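Local coordinates for kelch-like protein 7 (Homo sapiens, PDB 3II7) that acts as a substrate-specific adapter of a CUL3-RBX1 E3 ubiquitin ligase, of which this is the kelch-repeat domain, at residues C51-N56 and C292-C297; T90-L95 and I104-G109; T182-M187 and K224-K229. All coordinates share one frame; numbering follows the deposited sequence. Where two conformers were deposited one is given.

Contact 1. Residues C51-N56 and C292-C297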
ATOM      1  N   CYS A  51       2.114   5.734   2.211  1.00  8.11           N
ATOM      2  CA  CYS A  51       2.958   6.494   1.293  1.00  7.29           C
ATOM      3  C   CYS A  51       2.435   6.395  -0.125  1.00  7.63           C
ATOM      4  O   CYS A  51       1.627   5.513  -0.429  1.00  8.25           O
ATOM      5  CB  CYS A  51       4.401   6.063   1.373  1.00 10.47           C
ATOM      6  SG  CYS A  51       4.775   4.591   0.493  1.00 10.10           S
ATOM      7  N   VAL A  52       2.835   7.331  -0.970  1.00  6.39           N
ATOM      8  CA  VAL A  52       2.392   7.337  -2.346  0.50  6.07           C
ATOM      9  C   VAL A  52       3.415   8.111  -3.166  1.00  7.12           C
ATOM     10  O   VAL A  52       4.016   9.055  -2.669  1.00  9.00           O
ATOM     11  CB  VAL A  52       0.944   7.968  -2.471  0.50  7.95           C
ATOM     12  CG1 VAL A  52       0.848   9.260  -1.629  0.50  4.70           C
ATOM     13  CG2 VAL A  52       0.557   8.229  -3.916  0.50 14.18           C
ATOM     14  N   PHE A  53       3.613   7.683  -4.406  1.00  6.08           N
ATOM     15  CA  PHE A  53       4.534   8.353  -5.303  1.00  3.43           C
ATOM     16  C   PHE A  53       3.795   9.092  -6.400  1.00  5.96           C
ATOM     17  O   PHE A  53       2.877   8.532  -7.018  1.00  7.29           O
ATOM     18  CB  PHE A  53       5.477   7.348  -5.924  1.00  5.98           C
ATOM     19  CG  PHE A  53       6.423   7.941  -6.891  1.00  7.88           C
ATOM     20  CD1 PHE A  53       7.551   8.629  -6.442  1.00  7.26           C
ATOM     21  CD2 PHE A  53       6.218   7.819  -8.258  1.00  5.91           C
ATOM     22  CE1 PHE A  53       8.456   9.163  -7.366  1.00  7.12           C
ATOM     23  CE2 PHE A  53       7.110   8.377  -9.172  1.00  5.88           C
ATOM     24  CZ  PHE A  53       8.216   9.030  -8.734  1.00  4.33           C
ATOM     25  N   TRP A  54       4.196  10.344  -6.653  1.00  6.37           N
ATOM     26  CA  TRP A  54       3.710  11.094  -7.819  1.00  5.71           C
ATOM     27  C   TRP A  54       4.770  12.088  -8.283  1.00  6.78           C
ATOM     28  O   TRP A  54       5.278  12.848  -7.478  1.00  6.73           O
ATOM     29  CB  TRP A  54       2.405  11.849  -7.538  1.00  3.84           C
ATOM     30  CG  TRP A  54       1.928  12.562  -8.737  1.00  5.74           C
ATOM     31  CD1 TRP A  54       2.047  13.896  -8.996  1.00  7.61           C
ATOM     32  CD2 TRP A  54       1.356  11.976  -9.909  1.00  7.80           C
ATOM     33  NE1 TRP A  54       1.563  14.181 -10.241  1.00 13.03           N
ATOM     34  CE2 TRP A  54       1.120  13.021 -10.824  1.00  9.81           C
ATOM     35  CE3 TRP A  54       0.998  10.667 -10.265  1.00 12.02           C
ATOM     36  CZ2 TRP A  54       0.550  12.800 -12.079  1.00 16.33           C
ATOM     37  CZ3 TRP A  54       0.419  10.449 -11.512  1.00 17.04           C
ATOM     38  CH2 TRP A  54       0.203  11.513 -12.401  1.00 11.67           C
ATOM     39  N   ASP A  55       5.071  12.072  -9.589  1.00  5.20           N
ATOM     40  CA  ASP A  55       5.922  13.100 -10.235  1.00  7.20           C
ATOM     41  C   ASP A  55       7.165  13.456  -9.405  1.00  6.12           C
ATOM     42  O   ASP A  55       7.359  14.589  -8.944  1.00  8.35           O
ATOM     43  CB  ASP A  55       5.083  14.336 -10.538  1.00  9.52           C
ATOM     44  CG  ASP A  55       5.813  15.366 -11.370  1.00 13.88           C
ATOM     45  OD1 ASP A  55       6.687  15.010 -12.195  1.00 13.98           O
ATOM     46  OD2 ASP A  55       5.490  16.548 -11.187  1.00 18.00           O
ATOM     47  N   ASN A  56       7.996  12.443  -9.235  1.00  6.44           N
ATOM     48  CA  ASN A  56       9.300  12.532  -8.567  1.00  6.69           C
ATOM     49  C   ASN A  56       9.292  12.699  -7.043  1.00  5.98           C
ATOM     50  O   ASN A  56      10.374  12.863  -6.447  1.00  7.12           O
ATOM     51  CB  ASN A  56      10.167  13.616  -9.200  1.00  9.72           C
ATOM     52  CG  ASN A  56      10.505  13.315 -10.651  1.00 12.38           C
ATOM     53  OD1 ASN A  56      10.657  12.144 -11.034  1.00 17.81           O
ATOM     54  ND2 ASN A  56      10.669  14.357 -11.448  1.00 28.48           N
ATOM     55  N   CYS A 292       6.583   1.811  -1.919  1.00  6.48           N
ATOM     56  CA  CYS A 292       5.979   2.311  -3.138  1.00  4.85           C
ATOM     57  C   CYS A 292       6.952   2.149  -4.292  1.00  6.42           C
ATOM     58  O   CYS A 292       8.162   1.962  -4.085  1.00  5.68           O
ATOM     59  CB  CYS A 292       5.530   3.780  -3.003  1.00  7.63           C
ATOM     60  SG  CYS A 292       6.845   4.948  -2.770  1.00  9.66           S
ATOM     61  N   VAL A 293       6.421   2.185  -5.502  1.00  4.88           N
ATOM     62  CA  VAL A 293       7.243   2.159  -6.697  1.00  3.74           C
ATOM     63  C   VAL A 293       7.570   3.596  -7.081  1.00  3.01           C
ATOM     64  O   VAL A 293       6.661   4.461  -7.131  1.00  3.74           O
ATOM     65  CB  VAL A 293       6.538   1.457  -7.862  1.00  6.52           C
ATOM     66  CG1 VAL A 293       7.408   1.526  -9.168  1.00  7.35           C
ATOM     67  CG2 VAL A 293       6.206   0.047  -7.466  1.00  5.37           C
ATOM     68  N   VAL A 294       8.851   3.865  -7.317  1.00  2.67           N
ATOM     69  CA  VAL A 294       9.293   5.172  -7.782  1.00  3.22           C
ATOM     70  C   VAL A 294       9.867   5.072  -9.195  1.00  5.72           C
ATOM     71  O   VAL A 294      10.451   4.074  -9.563  1.00  5.21           O
ATOM     72  CB  VAL A 294      10.362   5.808  -6.839  1.00  6.19           C
ATOM     73  CG1 VAL A 294       9.902   5.813  -5.411  1.00  9.84           C
ATOM     74  CG2 VAL A 294      11.654   5.120  -6.949  1.00 15.19           C
ATOM     75  N   ASP A 295       9.687   6.127  -9.971  1.00  8.16           N
ATOM     76  CA  ASP A 295      10.493   6.385 -11.161  1.00 14.48           C
ATOM     77  C   ASP A 295      11.602   7.433 -10.854  1.00 22.15           C
ATOM     78  O   ASP A 295      11.297   8.558 -10.413  1.00 20.02           O
ATOM     79  CB  ASP A 295       9.612   6.915 -12.260  1.00 14.15           C
ATOM     80  CG  ASP A 295      10.243   6.781 -13.613  1.00 23.31           C
ATOM     81  OD1 ASP A 295      11.469   6.537 -13.686  1.00 22.04           O
ATOM     82  OD2 ASP A 295       9.507   6.913 -14.608  1.00 25.20           O
ATOM     83  N   THR A 296      12.874   7.075 -11.091  1.00 25.28           N
ATOM     84  CA  THR A 296      14.008   7.969 -10.745  1.00 28.16           C
ATOM     85  C   THR A 296      14.475   8.880 -11.914  1.00 33.03           C
ATOM     86  O   THR A 296      15.504   9.557 -11.801  1.00 33.17           O
ATOM     87  CB  THR A 296      15.248   7.164 -10.185  1.00 29.60           C
ATOM     88  OG1 THR A 296      15.772   6.298 -11.201  1.00 29.42           O
ATOM     89  CG2 THR A 296      14.877   6.334  -8.948  1.00 21.40           C
ATOM     90  N   CYS A 297      13.713   8.916 -13.009  1.00 38.10           N
ATOM     91  CA  CYS A 297      14.122   9.661 -14.229  1.00 43.79           C
ATOM     92  C   CYS A 297      14.077  11.204 -14.085  1.00 44.98           C
ATOM     93  O   CYS A 297      13.148  11.778 -13.500  1.00 45.79           O
ATOM     94  CB  CYS A 297      13.271   9.222 -15.428  1.00 44.17           C
ATOM     95  SG  CYS A 297      11.511   9.642 -15.295  1.00 55.59           S
TER
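Phe53 lays its ring over the backbone of Val294, and this aromatic side chain gives the largest single share of an interface in which two neighbouring strands meet through side chains, with no hydrogen bond between the two segments. The ring comes from strand 50-54 with CG anti to the backbone N and beside the carbonyl carbon (chi1 178°). Val294 CA sits 3.9 Å from the centroid of the Phe53 ring and almost exactly on its normal, a CH-pi contact over the middle of the face. On the same residue CG1 extends the cover outward, 3.8 Å from Phe53 CD1, while the peptide on either side of Val294 meets the ring obliquely: Val293 O lies 3.5 Å from Phe53 CG, and Asp295 N is 3.5 Å from Phe53 CZ. The opposite face of the ring has Asp55 N above it, toward the rim.

Cys292 fills the other end. Its SG is 4.2 Å from Phe53 CB, and its CB touches Cys51 SG at 3.7 Å; the two sulfurs pack as apolar atoms and form no disulfide. Beyond the ring, Asp295 turns its carboxylate from Phe53 to the backbone N of Asp12.

The axes of 51-54 and 292-295 run 21° from parallel, 6.5 Å apart at their closest. Each belongs to an outermost strand of its own four-stranded antiparallel blade. Strand 290-295, pairing with the N-terminal strand 13-18, completes one blade of the kelch beta-propeller, and this blade packs on the next through strand 50-54, whose partner strand 57-61 also touches Phe53, Cys292 and Val294 through Val58.

Contact 2. Residues T90-L95 and I104-G109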
ATOM      1  N   THR A  90      -7.637  15.323   8.352  1.00  8.99           N
ATOM      2  CA  THR A  90      -8.012  14.438   9.457  1.00  8.68           C
ATOM      3  C   THR A  90      -6.881  13.445   9.696  1.00  6.83           C
ATOM      4  O   THR A  90      -6.738  12.475   8.956  1.00  8.23           O
ATOM      5  CB  THR A  90      -9.300  13.681   9.181  1.00 11.74           C
ATOM      6  OG1 THR A  90     -10.367  14.610   8.964  1.00 10.93           O
ATOM      7  CG2 THR A  90      -9.657  12.786  10.360  1.00  5.88           C
ATOM      8  N   PRO A  91      -6.055  13.698  10.720  1.00  8.16           N
ATOM      9  CA  PRO A  91      -4.989  12.734  11.013  1.00  9.03           C
ATOM     10  C   PRO A  91      -5.590  11.415  11.438  1.00 11.96           C
ATOM     11  O   PRO A  91      -6.600  11.387  12.158  1.00  7.26           O
ATOM     12  CB  PRO A  91      -4.218  13.382  12.163  1.00 10.81           C
ATOM     13  CG  PRO A  91      -4.560  14.841  12.102  1.00 14.26           C
ATOM     14  CD  PRO A  91      -5.968  14.893  11.579  1.00 14.31           C
ATOM     15  N   ARG A  92      -5.013  10.331  10.938  1.00  9.95           N
ATOM     16  CA  ARG A  92      -5.531   8.992  11.194  1.00  9.53           C
ATOM     17  C   ARG A  92      -4.487   7.934  10.847  1.00  6.92           C
ATOM     18  O   ARG A  92      -3.556   8.180  10.043  1.00  5.56           O
ATOM     19  CB  ARG A  92      -6.812   8.739  10.418  1.00 13.55           C
ATOM     20  CG  ARG A  92      -6.712   8.984   8.970  1.00 13.33           C
ATOM     21  CD  ARG A  92      -8.046   9.424   8.472  1.00 13.79           C
ATOM     22  NE  ARG A  92      -8.197   9.215   7.061  1.00 14.95           N
ATOM     23  CZ  ARG A  92      -7.950  10.100   6.117  1.00 12.20           C
ATOM     24  NH1 ARG A  92      -7.483  11.295   6.407  1.00 14.53           N
ATOM     25  NH2 ARG A  92      -8.186   9.769   4.847  1.00 18.52           N
ATOM     26  N   ASP A  93      -4.655   6.772  11.476  1.00  7.75           N
ATOM     27  CA  ASP A  93      -3.765   5.632  11.319  1.00  7.93           C
ATOM     28  C   ASP A  93      -4.415   4.595  10.394  1.00  4.14           C
ATOM     29  O   ASP A  93      -5.629   4.506  10.324  1.00  5.41           O
ATOM     30  CB  ASP A  93      -3.539   4.954  12.684  1.00  6.68           C
ATOM     31  CG  ASP A  93      -2.600   5.752  13.615  1.00  9.64           C
ATOM     32  OD1 ASP A  93      -2.199   6.865  13.278  1.00  9.54           O
ATOM     33  OD2 ASP A  93      -2.259   5.226  14.701  1.00 17.64           O
ATOM     34  N   SER A  94      -3.579   3.794   9.761  1.00  4.62           N
ATOM     35  CA  SER A  94      -4.026   2.619   8.958  1.00  3.84           C
ATOM     36  C   SER A  94      -4.897   3.043   7.763  1.00  3.30           C
ATOM     37  O   SER A  94      -5.745   2.285   7.284  1.00  4.74           O
ATOM     38  CB  SER A  94      -4.726   1.584   9.867  1.00  5.61           C
ATOM     39  OG  SER A  94      -3.833   1.182  10.932  1.00  9.19           O
ATOM     40  N   LEU A  95      -4.677   4.268   7.309  1.00  4.55           N
ATOM     41  CA  LEU A  95      -5.280   4.784   6.068  1.00  7.22           C
ATOM     42  C   LEU A  95      -4.515   4.205   4.872  1.00  8.00           C
ATOM     43  O   LEU A  95      -3.426   3.658   5.032  1.00  6.57           O
ATOM     44  CB  LEU A  95      -5.236   6.313   6.061  1.00  4.36           C
ATOM     45  CG  LEU A  95      -3.907   7.027   5.777  1.00  4.67           C
ATOM     46  CD1 LEU A  95      -4.148   8.528   5.840  1.00  5.84           C
ATOM     47  CD2 LEU A  95      -2.789   6.602   6.717  1.00  7.99           C
ATOM     48  N   ILE A 104      -3.247  13.295  -4.783  1.00  6.17           N
ATOM     49  CA  ILE A 104      -2.961  12.237  -3.819  1.00  8.35           C
ATOM     50  C   ILE A 104      -4.218  11.961  -3.019  1.00 10.20           C
ATOM     51  O   ILE A 104      -4.684  12.831  -2.289  1.00 15.96           O
ATOM     52  CB  ILE A 104      -1.853  12.659  -2.823  1.00 10.10           C
ATOM     53  CG1 ILE A 104      -0.585  13.134  -3.552  1.00 16.54           C
ATOM     54  CG2 ILE A 104      -1.562  11.539  -1.868  1.00 13.78           C
ATOM     55  CD1 ILE A 104      -0.064  12.230  -4.561  1.00 15.89           C
ATOM     56  N   TYR A 105      -4.737  10.747  -3.124  1.00  4.71           N
ATOM     57  CA  TYR A 105      -5.934  10.338  -2.412  1.00  5.64           C
ATOM     58  C   TYR A 105      -5.589   9.553  -1.157  1.00  7.98           C
ATOM     59  O   TYR A 105      -4.634   8.766  -1.138  1.00  7.56           O
ATOM     60  CB  TYR A 105      -6.849   9.497  -3.313  1.00  5.99           C
ATOM     61  CG  TYR A 105      -7.385  10.238  -4.516  1.00  7.84           C
ATOM     62  CD1 TYR A 105      -8.633  10.836  -4.489  1.00  4.87           C
ATOM     63  CD2 TYR A 105      -6.643  10.319  -5.693  1.00 11.45           C
ATOM     64  CE1 TYR A 105      -9.132  11.514  -5.579  1.00  7.89           C
ATOM     65  CE2 TYR A 105      -7.149  11.008  -6.814  1.00  9.52           C
ATOM     66  CZ  TYR A 105      -8.397  11.597  -6.730  1.00  9.36           C
ATOM     67  OH  TYR A 105      -8.904  12.270  -7.818  1.00 10.25           O
ATOM     68  N   THR A 106      -6.354   9.825  -0.107  1.00  5.83           N
ATOM     69  CA  THR A 106      -6.222   9.123   1.184  1.00  2.96           C
ATOM     70  C   THR A 106      -7.570   8.634   1.607  1.00  5.23           C
ATOM     71  O   THR A 106      -8.547   9.375   1.531  1.00  5.65           O
ATOM     72  CB  THR A 106      -5.576  10.033   2.271  1.00  6.82           C
ATOM     73  OG1 THR A 106      -6.424  11.129   2.579  1.00  8.91           O
ATOM     74  CG2 THR A 106      -4.209  10.574   1.786  1.00 10.02           C
ATOM     75  N   SER A 107      -7.644   7.375   2.050  1.00  5.36           N
ATOM     76  CA  SER A 107      -8.926   6.754   2.422  1.00  5.25           C
ATOM     77  C   SER A 107      -8.876   5.976   3.694  1.00  3.48           C
ATOM     78  O   SER A 107      -7.903   5.301   4.010  1.00  4.76           O
ATOM     79  CB  SER A 107      -9.413   5.788   1.316  1.00  5.37           C
ATOM     80  OG  SER A 107      -8.512   4.684   1.193  1.00  6.60           O
ATOM     81  N   GLY A 108      -9.986   6.050   4.421  1.00  4.34           N
ATOM     82  CA  GLY A 108     -10.186   5.228   5.579  1.00  4.20           C
ATOM     83  C   GLY A 108      -9.217   5.508   6.693  1.00  3.07           C
ATOM     84  O   GLY A 108      -8.736   6.652   6.864  1.00  4.28           O
ATOM     85  N   GLY A 109      -8.943   4.464   7.474  1.00  6.09           N
ATOM     86  CA  GLY A 109      -8.098   4.603   8.666  1.00  4.34           C
ATOM     87  C   GLY A 109      -8.925   4.808   9.910  1.00  8.44           C
ATOM     88  O   GLY A 109     -10.134   4.749   9.864  1.00  7.83           O
TER
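Arg92 reaches across to Thr106 and Gly108 and grips them with two donors, a buried polar tie in the kelch beta-propeller, whose double-glycine signature is met here by Gly108-Gly109. The shorter bond runs from Arg92 NE to Gly108 O, 2.6 Å, with the donor nearly on the line of the carbonyl and the oxygen close to the guanidinium plane. Arg92 NH2 gives the second, 3.2 Å to Thr106 OG1, whose oxygen is tilted 25° from that plane; the same hydroxyl is also hydrogen-bonded to Glu121 O. A third bond stays within the loop: Arg92 NH1 meets Thr90 O at 2.9 Å, in the plane of both groups, and a salt bridge from NH1 to Glu121 adds a charged partner on strand 120-124. Bonds from all three nitrogens fix the rotation of the guanidinium, and the nearby carboxylate would probably stabilise its positive charge. An alanine here would probably leave Gly108 O without this donor and Glu121 without its charged mate inside a buried setting.

Outward from the polar centre, Leu95 CD1 lies above the middle of the guanidinium face, so an apolar branch covers the charged group. The same methyl is 4.1 Å from Thr106 CB, the two side chains lying side by side and pointing the same way, while Leu61 of strand 57-61 touches both. Where the loop turns back, the backbones come together closely at Gly109, whose positive phi of 95° suits a residue lacking a side chain. A CB there would clash with Asp93 O, which already stands 3.0 Å from Gly109 CA.

Contact 3. Residues T182-M187 and K224-K229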
ATOM      1  N   THR A 182     -18.517   2.890  -6.536  1.00  3.88           N
ATOM      2  CA  THR A 182     -19.319   1.748  -6.996  1.00  4.60           C
ATOM      3  C   THR A 182     -18.848   0.451  -6.330  1.00  4.49           C
ATOM      4  O   THR A 182     -17.625   0.139  -6.349  1.00  4.31           O
ATOM      5  CB  THR A 182     -19.230   1.615  -8.500  1.00  3.89           C
ATOM      6  OG1 THR A 182     -19.736   2.821  -9.096  1.00  7.76           O
ATOM      7  CG2 THR A 182     -20.061   0.389  -9.001  1.00  6.33           C
ATOM      8  N   GLU A 183     -19.794  -0.302  -5.761  1.00  4.35           N
ATOM      9  CA  GLU A 183     -19.522  -1.610  -5.194  1.00  6.62           C
ATOM     10  C   GLU A 183     -19.188  -2.604  -6.324  1.00  5.14           C
ATOM     11  O   GLU A 183     -19.921  -2.696  -7.323  1.00  6.45           O
ATOM     12  CB  GLU A 183     -20.726  -2.120  -4.371  1.00  7.79           C
ATOM     13  CG  GLU A 183     -20.362  -3.284  -3.433  1.00 13.84           C
ATOM     14  CD  GLU A 183     -19.537  -2.826  -2.190  1.00 29.65           C
ATOM     15  OE1 GLU A 183     -19.671  -1.664  -1.771  1.00 24.19           O
ATOM     16  OE2 GLU A 183     -18.769  -3.634  -1.637  1.00 26.08           O
ATOM     17  N   LEU A 184     -18.080  -3.312  -6.157  1.00  3.82           N
ATOM     18  CA  LEU A 184     -17.650  -4.317  -7.088  1.00  3.37           C
ATOM     19  C   LEU A 184     -17.824  -5.726  -6.491  1.00  3.51           C
ATOM     20  O   LEU A 184     -18.254  -5.903  -5.313  1.00  4.63           O
ATOM     21  CB  LEU A 184     -16.195  -4.061  -7.473  1.00  4.19           C
ATOM     22  CG  LEU A 184     -15.976  -2.720  -8.216  1.00  5.40           C
ATOM     23  CD1 LEU A 184     -14.471  -2.577  -8.517  1.00  7.87           C
ATOM     24  CD2 LEU A 184     -16.814  -2.591  -9.532  1.00  7.40           C
ATOM     25  N   CYS A 185     -17.511  -6.736  -7.294  1.00  3.81           N
ATOM     26  CA  CYS A 185     -17.470  -8.099  -6.806  1.00  4.37           C
ATOM     27  C   CYS A 185     -16.522  -8.181  -5.609  1.00  3.68           C
ATOM     28  O   CYS A 185     -15.416  -7.628  -5.652  1.00  3.22           O
ATOM     29  CB  CYS A 185     -16.969  -9.008  -7.915  1.00  5.65           C
ATOM     30  SG  CYS A 185     -16.988 -10.768  -7.490  1.00  7.37           S
ATOM     31  N   PRO A 186     -16.956  -8.843  -4.520  1.00  3.74           N
ATOM     32  CA  PRO A 186     -16.070  -8.992  -3.376  1.00  3.05           C
ATOM     33  C   PRO A 186     -14.943 -10.019  -3.630  1.00  4.33           C
ATOM     34  O   PRO A 186     -15.085 -10.930  -4.464  1.00  4.35           O
ATOM     35  CB  PRO A 186     -16.998  -9.489  -2.276  1.00  5.99           C
ATOM     36  CG  PRO A 186     -18.048 -10.224  -3.006  1.00  6.59           C
ATOM     37  CD  PRO A 186     -18.272  -9.452  -4.268  1.00  4.80           C
ATOM     38  N   MET A 187     -13.846  -9.846  -2.916  1.00  3.69           N
ATOM     39  CA  MET A 187     -12.729 -10.799  -2.967  1.00  3.25           C
ATOM     40  C   MET A 187     -13.216 -12.169  -2.508  1.00  4.45           C
ATOM     41  O   MET A 187     -14.236 -12.280  -1.773  1.00  4.52           O
ATOM     42  CB  MET A 187     -11.556 -10.344  -2.074  1.00  6.24           C
ATOM     43  CG  MET A 187     -10.838  -9.136  -2.586  1.00  4.38           C
ATOM     44  SD  MET A 187      -9.419  -8.726  -1.575  1.00  6.68           S
ATOM     45  CE  MET A 187     -10.199  -8.341   0.021  1.00  9.00           C
ATOM     46  N   LYS A 224     -12.240  -6.319 -16.421  1.00  3.47           N
ATOM     47  CA  LYS A 224     -13.221  -6.512 -17.477  1.00  4.87           C
ATOM     48  C   LYS A 224     -14.401  -7.376 -17.088  1.00  6.59           C
ATOM     49  O   LYS A 224     -15.536  -7.045 -17.455  1.00 10.08           O
ATOM     50  CB  LYS A 224     -12.506  -7.087 -18.732  1.00  8.82           C
ATOM     51  CG  LYS A 224     -13.360  -7.272 -19.970  1.00 12.21           C
ATOM     52  CD  LYS A 224     -14.038  -5.972 -20.443  1.00 13.68           C
ATOM     53  CE  LYS A 224     -14.145  -5.914 -21.995  1.00 18.53           C
ATOM     54  NZ  LYS A 224     -12.864  -5.381 -22.639  1.00 12.69           N
ATOM     55  N   LEU A 225     -14.157  -8.472 -16.343  1.00  4.77           N
ATOM     56  CA  LEU A 225     -15.221  -9.423 -15.994  1.00  5.97           C
ATOM     57  C   LEU A 225     -15.919  -9.094 -14.648  1.00  5.35           C
ATOM     58  O   LEU A 225     -16.977  -9.663 -14.355  1.00  6.34           O
ATOM     59  CB  LEU A 225     -14.676 -10.853 -15.922  1.00 10.80           C
ATOM     60  CG  LEU A 225     -14.162 -11.452 -17.241  1.00 16.62           C
ATOM     61  CD1 LEU A 225     -13.569 -12.836 -16.988  1.00 16.60           C
ATOM     62  CD2 LEU A 225     -15.252 -11.510 -18.284  1.00 13.07           C
ATOM     63  N   ASN A 226     -15.325  -8.205 -13.838  1.00  4.89           N
ATOM     64  CA  ASN A 226     -15.812  -7.920 -12.497  1.00  2.11           C
ATOM     65  C   ASN A 226     -15.919  -9.224 -11.682  1.00  4.16           C
ATOM     66  O   ASN A 226     -16.981  -9.567 -11.148  1.00  5.08           O
ATOM     67  CB  ASN A 226     -17.142  -7.129 -12.515  1.00  4.35           C
ATOM     68  CG  ASN A 226     -17.659  -6.793 -11.104  1.00  5.44           C
ATOM     69  OD1 ASN A 226     -16.893  -6.422 -10.184  1.00  3.74           O
ATOM     70  ND2 ASN A 226     -18.969  -6.912 -10.934  1.00  8.52           N
ATOM     71  N   GLU A 227     -14.811  -9.967 -11.669  1.00  3.93           N
ATOM     72  CA  GLU A 227     -14.709 -11.237 -10.938  1.00  5.74           C
ATOM     73  C   GLU A 227     -13.343 -11.321 -10.336  1.00  7.51           C
ATOM     74  O   GLU A 227     -12.376 -10.811 -10.906  1.00  6.34           O
ATOM     75  CB  GLU A 227     -14.824 -12.473 -11.842  1.00  8.89           C
ATOM     76  CG  GLU A 227     -15.990 -12.528 -12.798  1.00 19.28           C
ATOM     77  CD  GLU A 227     -15.938 -13.772 -13.730  1.00 26.68           C
ATOM     78  OE1 GLU A 227     -14.955 -14.564 -13.658  1.00 24.03           O
ATOM     79  OE2 GLU A 227     -16.885 -13.939 -14.539  1.00 32.51           O
ATOM     80  N   TRP A 228     -13.260 -11.985  -9.191  1.00  4.92           N
ATOM     81  CA  TRP A 228     -11.990 -12.325  -8.583  1.00  3.48           C
ATOM     82  C   TRP A 228     -11.705 -13.801  -8.795  1.00  3.91           C
ATOM     83  O   TRP A 228     -12.616 -14.661  -8.724  1.00  5.99           O
ATOM     84  CB  TRP A 228     -12.012 -12.043  -7.074  1.00  3.80           C
ATOM     85  CG  TRP A 228     -12.046 -10.569  -6.664  1.00  2.77           C
ATOM     86  CD1 TRP A 228     -13.156  -9.786  -6.530  1.00  5.81           C
ATOM     87  CD2 TRP A 228     -10.944  -9.760  -6.281  1.00  2.00           C
ATOM     88  NE1 TRP A 228     -12.798  -8.551  -6.105  1.00  4.81           N
ATOM     89  CE2 TRP A 228     -11.439  -8.503  -5.967  1.00  2.16           C
ATOM     90  CE3 TRP A 228      -9.553  -9.973  -6.205  1.00  3.07           C
ATOM     91  CZ2 TRP A 228     -10.614  -7.463  -5.548  1.00  4.02           C
ATOM     92  CZ3 TRP A 228      -8.747  -8.938  -5.794  1.00  5.98           C
ATOM     93  CH2 TRP A 228      -9.256  -7.716  -5.483  1.00  4.87           C
ATOM     94  N   LYS A 229     -10.416 -14.113  -9.009  1.00  4.65           N
ATOM     95  CA  LYS A 229      -9.955 -15.456  -9.301  1.00  6.39           C
ATOM     96  C   LYS A 229      -8.678 -15.735  -8.517  1.00  4.81           C
ATOM     97  O   LYS A 229      -7.761 -14.884  -8.499  1.00  3.63           O
ATOM     98  CB  LYS A 229      -9.676 -15.577 -10.809  1.00  8.95           C
ATOM     99  CG  LYS A 229     -10.927 -15.521 -11.682  1.00 18.55           C
ATOM    100  CD  LYS A 229     -10.634 -15.992 -13.124  1.00 29.44           C
ATOM    101  CE  LYS A 229     -11.523 -15.284 -14.138  1.00 42.32           C
ATOM    102  NZ  LYS A 229     -11.134 -13.837 -14.308  1.00 37.69           N
TER
HETATM  103  O   HOH W   1     -20.554  -5.435  -8.766  1.00 23.84           O
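Asn226 holds CG anti to the backbone N (chi1 -179°), and chi2 of 41° then turns OD1 to Cys185; at Trp228, CG lies anti to the carbonyl carbon (chi1 -70°), and the indole comes up against the chain from Cys185 to Met187. Two hydrogen bonds result, both to the backbone of Cys185. Its N donates almost straight to Asn226 OD1, 3.0 Å, an oxygen that also has Tyr221 OH as a partner. Its O accepts from Trp228 NE1 at 2.8 Å, lying near the ring plane, although the indole nitrogen stands well above the carbonyl plane. One water joins Asn226 ND2 to Glu183 O.

Met187 packs over one indole face: CG is 3.4 Å from the centroid of the Trp228 six-membered ring, a CH-pi contact, and SD, 4.4 Å from that same centroid, adds a Met-aromatic one. Cys185 SG approaches instead at the ring edge, 4.1 Å from Trp228 CD1.

Asn226 and Glu227 both face Asp222, a G1 beta bulge. Tyr221 and Trp228 are probably the conserved tyrosine and tryptophan of the kelch repeat, the tryptophan on its blade's outermost strand facing the chain that follows strand 180-184 of the preceding blade.

How the contacts relate
One beta-propeller of four-stranded antiparallel blades holds all three contacts: contacts 1 and 3 lie between blades, and contact 2 ties the loop that links two blades to the second of them. Along the chain, contact 1 joins an early strand to the last one and encloses the others; contact 2 closes before contact 3 opens. Contacts 1 and 2 have centres 19 Å apart and touch directly, where Trp54 CB meets Ile104 CD1 at 3.9 Å, so strand 50-54 packs against the blade of strand 103-107 as well as against strand 290-295. Contact 3 stands apart, its centre 28 Å from that of contact 1 and 24 Å from that of contact 2. Contact 1 packs the blade that combines both ends of the chain against the next one.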